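Local coordinates for protein copper-containing nitrite reductase (Thermus scotoductus, PDB 6HBE) that probably reduces nitrite to nitric oxide with electrons from cytochrome c, working as a homotrimeric, three-domain copper enzyme of the multicopper oxidase family, at residues Ile79-Thr84 against Gly109-His114; Leu55-Gly60 against Phe103-Pro108; Met133-Pro138 against Arg201-Asn206. All coordinates share one frame; numbering follows the deposited sequence.

Contact 1 of 3, residues Ile79-Thr84 against Gly109-His114; sequences IHAANT and GVFMYH. With CU (copper (II) ion), chain M.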
loop_
_atom_site.group_PDB
_atom_site.type_symbol
_atom_site.label_atom_id
_atom_site.label_comp_id
_atom_site.label_asym_id
_atom_site.label_seq_id
_atom_site.Cartn_x
_atom_site.Cartn_y
_atom_site.Cartn_z
ATOM N N ILE C 79 -8.598 -15.687 -19.093
ATOM C CA ILE C 79 -7.357 -15.701 -19.868
ATOM C C ILE C 79 -7.249 -14.407 -20.672
ATOM O O ILE C 79 -7.979 -14.195 -21.668
ATOM C CB ILE C 79 -7.247 -17.000 -20.748
ATOM C CG1 ILE C 79 -5.970 -16.993 -21.589
ATOM C CG2 ILE C 79 -8.488 -17.230 -21.607
ATOM C CD1 ILE C 79 -5.432 -18.393 -21.836
ATOM N N HIS C 80 -6.320 -13.527 -20.256
ATOM C CA HIS C 80 -6.335 -12.140 -20.726
ATOM C C HIS C 80 -5.935 -11.990 -22.198
ATOM O O HIS C 80 -6.164 -10.939 -22.757
ATOM C CB HIS C 80 -5.457 -11.203 -19.851
ATOM C CG HIS C 80 -5.920 -11.021 -18.430
ATOM N ND1 HIS C 80 -5.277 -10.170 -17.552
ATOM C CD2 HIS C 80 -6.965 -11.541 -17.741
ATOM C CE1 HIS C 80 -5.876 -10.217 -16.371
ATOM N NE2 HIS C 80 -6.917 -11.037 -16.462
ATOM N N ALA C 81 -5.294 -13.006 -22.805
ATOM C CA ALA C 81 -5.022 -13.020 -24.268
ATOM C C ALA C 81 -6.254 -13.123 -25.167
ATOM O O ALA C 81 -6.153 -12.863 -26.393
ATOM C CB ALA C 81 -4.067 -14.165 -24.612
ATOM N N ALA C 82 -7.397 -13.472 -24.593
ATOM C CA ALA C 82 -8.662 -13.549 -25.354
ATOM C C ALA C 82 -9.444 -12.227 -25.356
ATOM O O ALA C 82 -9.880 -11.787 -24.286
ATOM C CB ALA C 82 -9.525 -14.635 -24.749
ATOM N N ASN C 83 -9.615 -11.612 -26.545
ATOM C CA ASN C 83 -10.509 -10.471 -26.772
ATOM C C ASN C 83 -11.883 -10.992 -27.291
ATOM O O ASN C 83 -12.308 -10.682 -28.404
ATOM C CB ASN C 83 -9.890 -9.455 -27.758
ATOM C CG ASN C 83 -10.714 -8.164 -27.893
ATOM O OD1 ASN C 83 -11.204 -7.617 -26.899
ATOM N ND2 ASN C 83 -10.858 -7.669 -29.119
ATOM N N THR C 84 -12.549 -11.773 -26.451
ATOM C CA THR C 84 -13.879 -12.306 -26.702
ATOM C C THR C 84 -14.442 -12.829 -25.387
ATOM O O THR C 84 -13.684 -13.057 -24.443
ATOM C CB THR C 84 -13.885 -13.395 -27.841
ATOM O OG1 THR C 84 -15.237 -13.728 -28.203
ATOM C CG2 THR C 84 -13.161 -14.660 -27.413
ATOM N N GLY C 109 1.834 -9.940 -26.863
ATOM C CA GLY C 109 2.306 -9.513 -25.538
ATOM C C GLY C 109 2.377 -10.583 -24.460
ATOM O O GLY C 109 2.382 -11.781 -24.763
ATOM N N VAL C 110 2.401 -10.134 -23.199
ATOM C CA VAL C 110 2.519 -10.997 -22.015
ATOM C C VAL C 110 1.243 -10.822 -21.192
ATOM O O VAL C 110 0.967 -9.703 -20.700
ATOM C CB VAL C 110 3.768 -10.621 -21.184
ATOM C CG1 VAL C 110 3.842 -11.468 -19.900
ATOM C CG2 VAL C 110 5.043 -10.819 -22.015
ATOM N N PHE C 111 0.474 -11.911 -21.050
ATOM C CA PHE C 111 -0.871 -11.891 -20.472
ATOM C C PHE C 111 -0.990 -12.782 -19.240
ATOM O O PHE C 111 -0.448 -13.891 -19.200
ATOM C CB PHE C 111 -1.904 -12.308 -21.510
ATOM C CG PHE C 111 -1.942 -11.399 -22.704
ATOM C CD1 PHE C 111 -2.642 -10.186 -22.647
ATOM C CD2 PHE C 111 -1.251 -11.721 -23.854
ATOM C CE1 PHE C 111 -2.650 -9.316 -23.724
ATOM C CE2 PHE C 111 -1.242 -10.851 -24.954
ATOM C CZ PHE C 111 -1.942 -9.653 -24.891
ATOM N N MET C 112 -1.744 -12.317 -18.248
ATOM C CA MET C 112 -2.112 -13.148 -17.087
ATOM C C MET C 112 -3.259 -14.111 -17.434
ATOM O O MET C 112 -4.154 -13.773 -18.232
ATOM C CB MET C 112 -2.566 -12.247 -15.922
ATOM C CG MET C 112 -2.717 -12.906 -14.533
ATOM S SD MET C 112 -3.049 -11.616 -13.295
ATOM C CE MET C 112 -3.438 -12.548 -11.822
ATOM N N TYR C 113 -3.264 -15.285 -16.794
ATOM C CA TYR C 113 -4.478 -16.105 -16.671
ATOM C C TYR C 113 -4.628 -16.454 -15.197
ATOM O O TYR C 113 -3.639 -16.422 -14.459
ATOM C CB TYR C 113 -4.459 -17.368 -17.603
ATOM C CG TYR C 113 -3.512 -18.487 -17.197
ATOM C CD1 TYR C 113 -3.855 -19.370 -16.154
ATOM C CD2 TYR C 113 -2.292 -18.687 -17.849
ATOM C CE1 TYR C 113 -3.016 -20.397 -15.782
ATOM C CE2 TYR C 113 -1.439 -19.725 -17.461
ATOM C CZ TYR C 113 -1.808 -20.567 -16.423
ATOM O OH TYR C 113 -1.004 -21.590 -15.965
ATOM N N HIS C 114 -5.852 -16.754 -14.761
ATOM C CA HIS C 114 -6.130 -17.011 -13.347
ATOM C C HIS C 114 -7.498 -17.665 -13.177
ATOM O O HIS C 114 -8.301 -17.693 -14.106
ATOM C CB HIS C 114 -6.059 -15.686 -12.508
ATOM C CG HIS C 114 -7.003 -14.607 -12.962
ATOM N ND1 HIS C 114 -8.308 -14.531 -12.519
ATOM C CD2 HIS C 114 -6.836 -13.560 -13.803
ATOM C CE1 HIS C 114 -8.918 -13.511 -13.091
ATOM N NE2 HIS C 114 -8.041 -12.870 -13.839
HETATM CU CU CU M . -8.154 -11.115 -14.809
HETATM O O HOH W 1 -9.918 -11.315 -15.611
#
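Within a cupredoxin domain, strand Gly-109 to His-114 and the type I turn at Ile-79 to Ala-82 each give one histidine to a copper ion, consistent with the type 2, catalytic site of copper nitrite reductases. In the metal site, CU is bound by His-80 NE2 at 2.1 Å, His-114 NE2 at 2.0 Å and a water, and His-267 of the second subunit joins them, so the site lies between subunits. The imidazoles meet rim to rim with planes 87° apart, His-80 NE2 lying at the edge of the His-114 ring and in its plane. The 3.4 Å between His-80 NE2 and His-114 NE2 reflects their shared metal and is not a hydrogen bond. His-114 reaches copper with CG in the crowded position between N and carbonyl carbon (chi1 58°), whereas His-80 has CG anti to its carbonyl carbon.

Hydrogen bonds hold the ligands in place. His-80 N donates to Met-112 O at 3.0 Å, nearly along the C=O axis, next to the non-hydrogen-bonded antiparallel pair Ile-79 and Tyr-113. His-80 ND1 is held by Gln-239 OE1 of the second subunit, which would help fix the ring's rotation. The turn itself is closed by Ala-82 N bonding to Ile-79 O.

Nonpolar contacts complete the fit. Met-112 runs alongside His-80, its CB making an off-centre CH-pi contact 4.1 Å from the imidazole centroid. Ala-81 CB touches Phe-111 CD2, while Ala-81 CA sits over the Phe-111 ring face, 4.0 Å from its centroid.

Contact 2 of 3, residues Leu55-Gly60 against Phe103-Pro108; sequences LVVEEG and FTADFP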
loop_
_atom_site.group_PDB
_atom_site.type_symbol
_atom_site.label_atom_id
_atom_site.label_comp_id
_atom_site.label_asym_id
_atom_site.label_seq_id
_atom_site.Cartn_x
_atom_site.Cartn_y
_atom_site.Cartn_z
ATOM N N LEU C 55 2.231 -20.889 -20.957
ATOM C CA LEU C 55 1.793 -21.139 -22.335
ATOM C C LEU C 55 2.407 -20.129 -23.265
ATOM O O LEU C 55 2.404 -18.936 -22.959
ATOM C CB LEU C 55 0.259 -21.048 -22.426
ATOM C CG LEU C 55 -0.547 -21.584 -21.241
ATOM C CD1 LEU C 55 -2.056 -21.400 -21.479
ATOM C CD2 LEU C 55 -0.224 -23.034 -20.913
ATOM N N VAL C 56 2.975 -20.579 -24.389
ATOM C CA VAL C 56 3.571 -19.679 -25.373
ATOM C C VAL C 56 3.025 -20.021 -26.757
ATOM O O VAL C 56 3.102 -21.179 -27.185
ATOM C CB VAL C 56 5.115 -19.803 -25.404
ATOM C CG1 VAL C 56 5.713 -18.878 -26.458
ATOM C CG2 VAL C 56 5.701 -19.506 -24.030
ATOM N N VAL C 57 2.491 -19.014 -27.441
ATOM C CA VAL C 57 1.969 -19.139 -28.796
ATOM C C VAL C 57 2.466 -17.987 -29.638
ATOM O O VAL C 57 3.135 -17.069 -29.128
ATOM C CB VAL C 57 0.419 -19.210 -28.828
ATOM C CG1 VAL C 57 -0.088 -20.287 -27.869
ATOM C CG2 VAL C 57 -0.220 -17.852 -28.510
ATOM N N GLU C 58 2.175 -18.060 -30.940
ATOM C CA GLU C 58 2.483 -16.992 -31.888
ATOM C C GLU C 58 1.230 -16.176 -32.184
ATOM O O GLU C 58 0.115 -16.718 -32.134
ATOM C CB GLU C 58 3.045 -17.567 -33.211
ATOM C CG GLU C 58 4.277 -18.465 -33.050
ATOM C CD GLU C 58 5.545 -17.745 -32.573
ATOM O OE1 GLU C 58 6.217 -18.231 -31.627
ATOM O OE2 GLU C 58 5.908 -16.695 -33.140
ATOM N N GLU C 59 1.427 -14.888 -32.497
ATOM C CA GLU C 59 0.358 -13.987 -32.929
ATOM C C GLU C 59 -0.414 -14.572 -34.136
ATOM O O GLU C 59 0.194 -15.016 -35.126
ATOM C CB GLU C 59 0.903 -12.609 -33.275
ATOM C CG GLU C 59 -0.166 -11.588 -33.711
ATOM C CD GLU C 59 0.373 -10.205 -34.022
ATOM O OE1 GLU C 59 1.587 -9.953 -33.855
ATOM O OE2 GLU C 59 -0.431 -9.353 -34.452
ATOM N N GLY C 60 -1.737 -14.573 -34.037
ATOM C CA GLY C 60 -2.592 -15.178 -35.072
ATOM C C GLY C 60 -2.907 -16.659 -34.881
ATOM O O GLY C 60 -3.761 -17.177 -35.594
ATOM N N PHE C 103 -10.007 -19.585 -28.967
ATOM C CA PHE C 103 -9.952 -18.169 -29.357
ATOM C C PHE C 103 -8.752 -17.941 -30.245
ATOM O O PHE C 103 -7.848 -18.747 -30.241
ATOM C CB PHE C 103 -9.912 -17.230 -28.127
ATOM C CG PHE C 103 -8.682 -17.380 -27.265
ATOM C CD1 PHE C 103 -8.606 -18.375 -26.306
ATOM C CD2 PHE C 103 -7.599 -16.514 -27.419
ATOM C CE1 PHE C 103 -7.465 -18.526 -25.516
ATOM C CE2 PHE C 103 -6.457 -16.644 -26.623
ATOM C CZ PHE C 103 -6.392 -17.651 -25.673
ATOM N N THR C 104 -8.755 -16.861 -31.021
ATOM C CA THR C 104 -7.591 -16.445 -31.775
ATOM C C THR C 104 -6.773 -15.415 -30.981
ATOM O O THR C 104 -7.344 -14.488 -30.408
ATOM C CB THR C 104 -8.015 -15.847 -33.135
ATOM O OG1 THR C 104 -8.802 -16.825 -33.824
ATOM C CG2 THR C 104 -6.827 -15.535 -33.997
ATOM N N ALA C 105 -5.444 -15.588 -30.966
ATOM C CA ALA C 105 -4.537 -14.642 -30.307
ATOM C C ALA C 105 -4.271 -13.451 -31.205
ATOM O O ALA C 105 -3.275 -13.410 -31.925
ATOM C CB ALA C 105 -3.234 -15.342 -29.921
ATOM N N ASP C 106 -5.167 -12.470 -31.145
ATOM C CA ASP C 106 -5.125 -11.283 -32.019
ATOM C C ASP C 106 -4.179 -10.178 -31.566
ATOM O O ASP C 106 -3.913 -9.266 -32.330
ATOM C CB ASP C 106 -6.540 -10.661 -32.140
ATOM C CG ASP C 106 -7.565 -11.603 -32.780
ATOM O OD1 ASP C 106 -7.167 -12.587 -33.428
ATOM O OD2 ASP C 106 -8.777 -11.350 -32.634
ATOM N N PHE C 107 -3.713 -10.225 -30.319
ATOM C CA PHE C 107 -2.900 -9.154 -29.745
ATOM C C PHE C 107 -1.585 -9.708 -29.163
ATOM O O PHE C 107 -1.622 -10.586 -28.268
ATOM C CB PHE C 107 -3.685 -8.440 -28.623
ATOM C CG PHE C 107 -4.830 -7.588 -29.117
ATOM C CD1 PHE C 107 -6.090 -8.149 -29.320
ATOM C CD2 PHE C 107 -4.650 -6.240 -29.394
ATOM C CE1 PHE C 107 -7.148 -7.373 -29.770
ATOM C CE2 PHE C 107 -5.714 -5.445 -29.841
ATOM C CZ PHE C 107 -6.965 -6.017 -30.020
ATOM N N PRO C 108 -0.441 -9.182 -29.620
ATOM C CA PRO C 108 0.853 -9.657 -29.091
ATOM C C PRO C 108 1.132 -9.138 -27.677
ATOM O O PRO C 108 0.700 -8.021 -27.344
ATOM C CB PRO C 108 1.861 -9.115 -30.101
ATOM C CG PRO C 108 1.218 -7.954 -30.718
ATOM C CD PRO C 108 -0.261 -8.189 -30.690
HETATM O O HOH W 2 -3.159 -9.487 -34.879
#
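Glu-59 and Ala-105 carry much of the contact between Leu-55 to Gly-60 and Phe-103 to Pro-108. The CG of Glu-59 is anti to the backbone N (chi1 -179°) and the chain stays extended beyond, so the carboxylate runs alongside the Pro-108 ring, pointing the same way. Glu-59 OE1 comes within 3.7 Å of Pro-108 CG and is also hydrogen-bonded to the backbone N of Lys-139. The other oxygen, Glu-59 OE2, accepts from a water at 2.8 Å, and the same water donates to Asp-106 O at 2.7 Å. With both oxygens engaged, the rotation of the carboxylate is probably well fixed.

Beside this, Gly-60 N donates to Ala-105 O at 2.9 Å in a nearly straight bond (169°), the donor lying above the carbonyl plane. Gly-60 has a positive phi (89°), at which a CB would jam against the carbonyl O of Glu-59. Ala-105 is the centre of an inverse gamma turn, closed weakly from Asp-106 N to Thr-104 O; the turn directs the methyl of Ala-105 toward Val-57.

Val-57 holds CG2 in the crowded position between its N and carbonyl carbon, and this branch meets Ala-105 CB at 4.2 Å. Thr-104 turns CG2 anti to its own N, placing that methyl 3.8 Å from Gly-60 O.

In the cupredoxin sandwich, strand 55-58 edges one sheet, parallel to strand 131-137, and strand 98-104 edges the other. The contact therefore links the two sheets along their border; Val-136 of strand 131-137 touches both Ala-105 and Val-57, and Phe-24 of strand 21-36 also packs on Val-57.

Contact 3 of 3, residues Met133-Pro138 against Arg201-Asn206; sequences MIVVEP and RIYFLN
Tyr-203 OH donates a very short hydrogen bond, 2.4 Å, to Glu-137 OE1. The oxygen lies at the edge of the phenol ring, near its plane, but the hydroxyl meets it from above the carboxylate plane, and ring and carboxylate are turned 75° apart. Arg-201 grips the same hydroxyl side-on: its NE donates to Tyr-203 OH at 3.0 Å and its NH2 to Tyr-203 OH at 3.2 Å, with the hydroxyl oxygen in the guanidinium plane. The cluster is closed tip to tip by a long salt bridge, Glu-137 OE2 to Arg-201 NH2 at 3.4 Å. Arg-201 bends at chi3 to make this grip, while its NH1 goes to Tyr-199 OH and Glu-145. Glu-137 pays with an unfavourable first torsion (chi1 -97°) and bends at chi2.

Further along, Val-135 crosses the tyrosine, its CG1 lying 3.9 Å from Tyr-203 CE2; Tyr-157 of strand 154-163 stacks with the Tyr-203 ring. Met-133, bent at chi3, brings CE to 3.7 Å from Tyr-203 O and to 3.9 Å from Leu-205 CB, methionine and leucine sliding past each other in opposite directions. A phenylalanine in place of Tyr-203 would probably keep much of the packing but lose the hydroxyl that joins Glu-137 to Arg-201, leaving buried charges less well satisfied.

Strands 133-137 and 201-206 come from the sheets of two successive cupredoxin domains, packed face to face at 137°. Between these faces, a phenol held by an arginine and bonded to a carboxylate is likely to be strongly polarised, its acidity raised by the guanidinium and opposed by Glu-137.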
loop_
_atom_site.group_PDB
_atom_site.type_symbol
_atom_site.label_atom_id
_atom_site.label_comp_id
_atom_site.label_asym_id
_atom_site.label_seq_id
_atom_site.Cartn_x
_atom_site.Cartn_y
_atom_site.Cartn_z
ATOM N N MET C 133 1.066 -17.383 -16.713
ATOM C CA MET C 133 1.361 -16.540 -17.884
ATOM C C MET C 133 1.048 -17.225 -19.223
ATOM O O MET C 133 1.371 -18.408 -19.413
ATOM C CB MET C 133 2.869 -16.159 -17.862
ATOM C CG MET C 133 3.430 -15.352 -19.048
ATOM S SD MET C 133 5.252 -15.156 -19.054
ATOM C CE MET C 133 5.561 -14.248 -17.521
ATOM N N ILE C 134 0.500 -16.450 -20.170
ATOM C CA ILE C 134 0.439 -16.826 -21.583
ATOM C C ILE C 134 1.087 -15.712 -22.378
ATOM O O ILE C 134 0.735 -14.530 -22.204
ATOM C CB ILE C 134 -0.983 -17.192 -22.135
ATOM C CG1 ILE C 134 -0.934 -17.418 -23.674
ATOM C CG2 ILE C 134 -2.019 -16.130 -21.828
ATOM C CD1 ILE C 134 -2.155 -18.112 -24.237
ATOM N N VAL C 135 2.072 -16.097 -23.197
ATOM C CA VAL C 135 2.805 -15.207 -24.078
ATOM C C VAL C 135 2.352 -15.391 -25.526
ATOM O O VAL C 135 2.262 -16.540 -26.016
ATOM C CB VAL C 135 4.335 -15.478 -24.040
ATOM C CG1 VAL C 135 5.086 -14.542 -24.971
ATOM C CG2 VAL C 135 4.874 -15.348 -22.616
ATOM N N VAL C 136 2.118 -14.266 -26.188
ATOM C CA VAL C 136 1.793 -14.175 -27.622
ATOM C C VAL C 136 2.916 -13.429 -28.328
ATOM O O VAL C 136 3.026 -12.211 -28.247
ATOM C CB VAL C 136 0.422 -13.485 -27.870
ATOM C CG1 VAL C 136 0.069 -13.474 -29.359
ATOM C CG2 VAL C 136 -0.682 -14.174 -27.095
ATOM N N GLU C 137 3.782 -14.177 -29.013
ATOM C CA GLU C 137 4.956 -13.590 -29.681
ATOM C C GLU C 137 4.526 -12.827 -30.927
ATOM O O GLU C 137 3.844 -13.416 -31.773
ATOM C CB GLU C 137 5.906 -14.685 -30.200
ATOM C CG GLU C 137 7.078 -15.042 -29.342
ATOM C CD GLU C 137 7.975 -13.881 -28.876
ATOM O OE1 GLU C 137 8.200 -13.878 -27.683
ATOM O OE2 GLU C 137 8.510 -13.047 -29.640
ATOM N N PRO C 138 4.961 -11.558 -31.078
ATOM C CA PRO C 138 4.507 -10.748 -32.205
ATOM C C PRO C 138 5.109 -11.165 -33.545
ATOM O O PRO C 138 6.230 -11.687 -33.591
ATOM C CB PRO C 138 5.007 -9.350 -31.862
ATOM C CG PRO C 138 6.216 -9.580 -31.010
ATOM C CD PRO C 138 5.891 -10.803 -30.206
ATOM N N ARG C 201 16.292 -11.346 -23.481
ATOM C CA ARG C 201 14.901 -10.839 -23.553
ATOM C C ARG C 201 14.107 -11.379 -22.341
ATOM O O ARG C 201 14.044 -12.586 -22.126
ATOM C CB ARG C 201 14.222 -11.154 -24.895
ATOM C CG ARG C 201 12.921 -10.358 -25.151
ATOM C CD ARG C 201 12.692 -10.117 -26.641
ATOM N NE ARG C 201 12.168 -11.302 -27.321
ATOM C CZ ARG C 201 12.470 -11.714 -28.566
ATOM N NH1 ARG C 201 13.341 -11.075 -29.347
ATOM N NH2 ARG C 201 11.864 -12.799 -29.034
ATOM N N ILE C 202 13.532 -10.460 -21.547
ATOM C CA ILE C 202 12.870 -10.782 -20.272
ATOM C C ILE C 202 11.367 -10.560 -20.511
ATOM O O ILE C 202 10.965 -9.529 -21.061
ATOM C CB ILE C 202 13.390 -9.893 -19.111
ATOM C CG1 ILE C 202 14.910 -10.080 -18.926
ATOM C CG2 ILE C 202 12.666 -10.209 -17.792
ATOM C CD1 ILE C 202 15.572 -8.989 -18.110
ATOM N N TYR C 203 10.565 -11.540 -20.144
ATOM C CA TYR C 203 9.100 -11.472 -20.222
ATOM C C TYR C 203 8.642 -11.413 -18.758
ATOM O O TYR C 203 8.754 -12.415 -18.039
ATOM C CB TYR C 203 8.555 -12.709 -20.938
ATOM C CG TYR C 203 8.995 -12.878 -22.400
ATOM C CD1 TYR C 203 10.269 -13.379 -22.722
ATOM C CD2 TYR C 203 8.131 -12.580 -23.446
ATOM C CE1 TYR C 203 10.666 -13.554 -24.047
ATOM C CE2 TYR C 203 8.513 -12.741 -24.785
ATOM C CZ TYR C 203 9.794 -13.219 -25.077
ATOM O OH TYR C 203 10.203 -13.403 -26.385
ATOM N N PHE C 204 8.144 -10.248 -18.323
ATOM C CA PHE C 204 7.827 -10.003 -16.895
ATOM C C PHE C 204 6.340 -9.740 -16.694
ATOM O O PHE C 204 5.787 -8.859 -17.358
ATOM C CB PHE C 204 8.619 -8.793 -16.390
ATOM C CG PHE C 204 8.287 -8.398 -14.957
ATOM C CD1 PHE C 204 8.465 -9.299 -13.934
ATOM C CD2 PHE C 204 7.865 -7.113 -14.646
ATOM C CE1 PHE C 204 8.177 -8.966 -12.626
ATOM C CE2 PHE C 204 7.611 -6.758 -13.319
ATOM C CZ PHE C 204 7.741 -7.704 -12.319
ATOM N N LEU C 205 5.711 -10.464 -15.754
ATOM C CA LEU C 205 4.320 -10.230 -15.379
ATOM C C LEU C 205 4.253 -10.105 -13.871
ATOM O O LEU C 205 4.663 -11.019 -13.147
ATOM C CB LEU C 205 3.429 -11.396 -15.856
ATOM C CG LEU C 205 1.969 -11.470 -15.363
ATOM C CD1 LEU C 205 1.155 -10.312 -15.851
ATOM C CD2 LEU C 205 1.281 -12.765 -15.744
ATOM N N ASN C 206 3.706 -8.986 -13.390
ATOM C CA ASN C 206 3.412 -8.834 -11.934
ATOM C C ASN C 206 1.971 -9.276 -11.744
ATOM O O ASN C 206 1.057 -8.546 -12.161
ATOM C CB ASN C 206 3.567 -7.372 -11.429
ATOM C CG ASN C 206 3.272 -7.220 -9.945
ATOM O OD1 ASN C 206 3.203 -8.215 -9.192
ATOM N ND2 ASN C 206 3.060 -5.959 -9.496
#

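Contacts 1 and 3 are buried, whereas contact 2 lies at the partly exposed border of the first cupredoxin sandwich. All three draw on one sheet, in the order 55-58, 131-137, 109-114, 78-79: strand 131-137 pairs with 55-58 through Val-57 N and Val-135 O and with 109-114 through Phe-111 N and Ile-134 O. Contact 2 ties this sheet to its partner in the sandwich, contact 3 joins it to the next domain, and contact 1 faces another subunit. Chemistry follows place: metal ligation at the subunit interface, water-mediated and backbone bonds at the border, and a charged cluster with apolar packing between domains. Leu-205 of contact 3 packs on Met-112 of contact 1.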